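Local structure of isocitrate dehydrogenase [NAD] subunit 1 (Saccharomyces cerevisiae, 3BLX) at residues Phe165-Ala170 against Thr199-Lys204. The protein forms, with IDH2, the octameric mitochondrial enzyme that oxidatively decarboxylates isocitrate to 2-oxoglutarate with NAD+ in the citric acid cycle, and also binds RNA. Numbering follows the deposited sequence.
Sequences FAFDFA and TEIGQK
F167 reaches from helix 156-172 to G202 and I201 of helix 190-205, the connecting helix of the β-α-β crossover between the parallel strands 177-182 and 210-215 in the α/β fold of the isocitrate and isopropylmalate dehydrogenase family; helix 156-172 packs beside it. The contact is made by van der Waals packing alone, no hydrogen bond links 165-170 to 199-204, and it rests on a single ring.

The closest approach is of ring to backbone. The far end of the F167 ring meets bare main chain, CZ lying 3.6 Å from G202 CA and CE2 3.8 Å from G202 N. G202, without a side chain, presents these atoms to the ring; the CA atoms of F167 and G202 are 7.5 Å apart. With CG anti to its own carbonyl carbon (chi1 -74°), the F167 ring extends from a CB already directed at 199-204.

Side chains pack around the ring as well. Y206 lies against it with its plane nearly parallel, at about 15°, while I209 and V211 of the following loop and strand also touch F167. D168 OD1 is hydrogen-bonded to Y206 OH. I201 meets the ring at a slant through its CG2 methyl branch, anti to the I201 backbone N and 4.0 Å from F167 CD2.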
loop_
_atom_site.group_PDB
_atom_site.type_symbol
_atom_site.label_atom_id
_atom_site.label_comp_id
_atom_site.label_asym_id
_atom_site.label_seq_id
_atom_site.Cartn_x
_atom_site.Cartn_y
_atom_site.Cartn_z
ATOM N N PHE E 165 -23.859 -6.965 -0.931
ATOM C CA PHE E 165 -24.203 -6.591 -2.293
ATOM C C PHE E 165 -25.676 -6.885 -2.564
ATOM O O PHE E 165 -26.408 -6.039 -3.080
ATOM C CB PHE E 165 -23.355 -7.324 -3.326
ATOM C CG PHE E 165 -23.734 -6.980 -4.720
ATOM C CD1 PHE E 165 -23.094 -5.945 -5.385
ATOM C CD2 PHE E 165 -24.780 -7.644 -5.350
ATOM C CE1 PHE E 165 -23.476 -5.590 -6.670
ATOM C CE2 PHE E 165 -25.176 -7.304 -6.628
ATOM C CZ PHE E 165 -24.520 -6.266 -7.294
ATOM N N ALA E 166 -26.088 -8.096 -2.219
ATOM C CA ALA E 166 -27.460 -8.537 -2.426
ATOM C C ALA E 166 -28.459 -7.661 -1.668
ATOM O O ALA E 166 -29.488 -7.245 -2.223
ATOM C CB ALA E 166 -27.629 -9.996 -2.019
ATOM N N PHE E 167 -28.162 -7.359 -0.410
ATOM C CA PHE E 167 -29.074 -6.549 0.381
ATOM C C PHE E 167 -29.114 -5.125 -0.112
ATOM O O PHE E 167 -30.194 -4.549 -0.226
ATOM C CB PHE E 167 -28.714 -6.622 1.852
ATOM C CG PHE E 167 -29.093 -7.925 2.482
ATOM C CD1 PHE E 167 -30.423 -8.322 2.531
ATOM C CD2 PHE E 167 -28.130 -8.754 3.014
ATOM C CE1 PHE E 167 -30.790 -9.525 3.126
ATOM C CE2 PHE E 167 -28.489 -9.965 3.606
ATOM C CZ PHE E 167 -29.829 -10.351 3.657
ATOM N N ASP E 168 -27.947 -4.559 -0.425
ATOM C CA ASP E 168 -27.899 -3.198 -0.974
ATOM C C ASP E 168 -28.678 -3.080 -2.267
ATOM O O ASP E 168 -29.193 -2.015 -2.591
ATOM C CB ASP E 168 -26.471 -2.741 -1.204
ATOM C CG ASP E 168 -25.761 -2.347 0.087
ATOM O OD1 ASP E 168 -26.451 -1.905 1.045
ATOM O OD2 ASP E 168 -24.508 -2.472 0.139
ATOM N N PHE E 169 -28.769 -4.186 -2.989
ATOM C CA PHE E 169 -29.430 -4.231 -4.295
ATOM C C PHE E 169 -30.938 -4.319 -4.106
ATOM O O PHE E 169 -31.701 -3.660 -4.791
ATOM C CB PHE E 169 -28.921 -5.446 -5.065
ATOM C CG PHE E 169 -29.296 -5.467 -6.506
ATOM C CD1 PHE E 169 -30.489 -6.074 -6.916
ATOM C CD2 PHE E 169 -28.438 -4.933 -7.462
ATOM C CE1 PHE E 169 -30.832 -6.122 -8.259
ATOM C CE2 PHE E 169 -28.765 -4.975 -8.801
ATOM C CZ PHE E 169 -29.969 -5.571 -9.209
ATOM N N ALA E 170 -31.354 -5.147 -3.163
ATOM C CA ALA E 170 -32.748 -5.231 -2.783
ATOM C C ALA E 170 -33.249 -3.867 -2.304
ATOM O O ALA E 170 -34.317 -3.437 -2.711
ATOM C CB ALA E 170 -32.941 -6.300 -1.701
ATOM N N THR E 199 -28.013 -14.609 6.688
ATOM C CA THR E 199 -29.112 -14.326 7.614
ATOM C C THR E 199 -28.717 -13.348 8.743
ATOM O O THR E 199 -29.548 -12.548 9.166
ATOM C CB THR E 199 -29.783 -15.621 8.195
ATOM O OG1 THR E 199 -28.918 -16.235 9.151
ATOM C CG2 THR E 199 -30.097 -16.625 7.084
ATOM N N GLU E 200 -27.466 -13.387 9.210
ATOM C CA GLU E 200 -27.024 -12.444 10.243
ATOM C C GLU E 200 -26.926 -11.024 9.709
ATOM O O GLU E 200 -27.367 -10.078 10.350
ATOM C CB GLU E 200 -25.664 -12.835 10.847
ATOM C CG GLU E 200 -25.648 -14.168 11.624
ATOM C CD GLU E 200 -24.227 -14.706 11.854
ATOM O OE1 GLU E 200 -23.241 -13.968 11.562
ATOM O OE2 GLU E 200 -24.104 -15.866 12.321
ATOM N N ILE E 201 -26.313 -10.868 8.548
ATOM C CA ILE E 201 -26.174 -9.553 7.944
ATOM C C ILE E 201 -27.546 -8.982 7.629
ATOM O O ILE E 201 -27.745 -7.763 7.612
ATOM C CB ILE E 201 -25.310 -9.622 6.695
ATOM C CG1 ILE E 201 -23.876 -9.974 7.115
ATOM C CG2 ILE E 201 -25.387 -8.314 5.908
ATOM C CD1 ILE E 201 -22.796 -9.399 6.210
ATOM N N GLY E 202 -28.504 -9.880 7.424
ATOM C CA GLY E 202 -29.887 -9.495 7.193
ATOM C C GLY E 202 -30.556 -8.881 8.413
ATOM O O GLY E 202 -31.128 -7.786 8.344
ATOM N N GLN E 203 -30.473 -9.580 9.541
ATOM C CA GLN E 203 -31.102 -9.129 10.785
ATOM C C GLN E 203 -30.458 -7.885 11.413
ATOM O O GLN E 203 -31.166 -7.016 11.919
ATOM C CB GLN E 203 -31.173 -10.290 11.787
ATOM C CG GLN E 203 -32.084 -11.424 11.304
ATOM C CD GLN E 203 -31.779 -12.751 11.968
ATOM O OE1 GLN E 203 -30.756 -12.902 12.646
ATOM N NE2 GLN E 203 -32.663 -13.729 11.772
ATOM N N LYS E 204 -29.128 -7.788 11.357
ATOM C CA LYS E 204 -28.405 -6.680 11.985
ATOM C C LYS E 204 -28.328 -5.443 11.116
ATOM O O LYS E 204 -28.432 -4.333 11.621
ATOM C CB LYS E 204 -26.996 -7.102 12.423
ATOM C CG LYS E 204 -26.972 -8.284 13.398
ATOM C CD LYS E 204 -25.551 -8.663 13.818
ATOM C CE LYS E 204 -25.551 -9.983 14.602
ATOM N NZ LYS E 204 -24.181 -10.561 14.771
#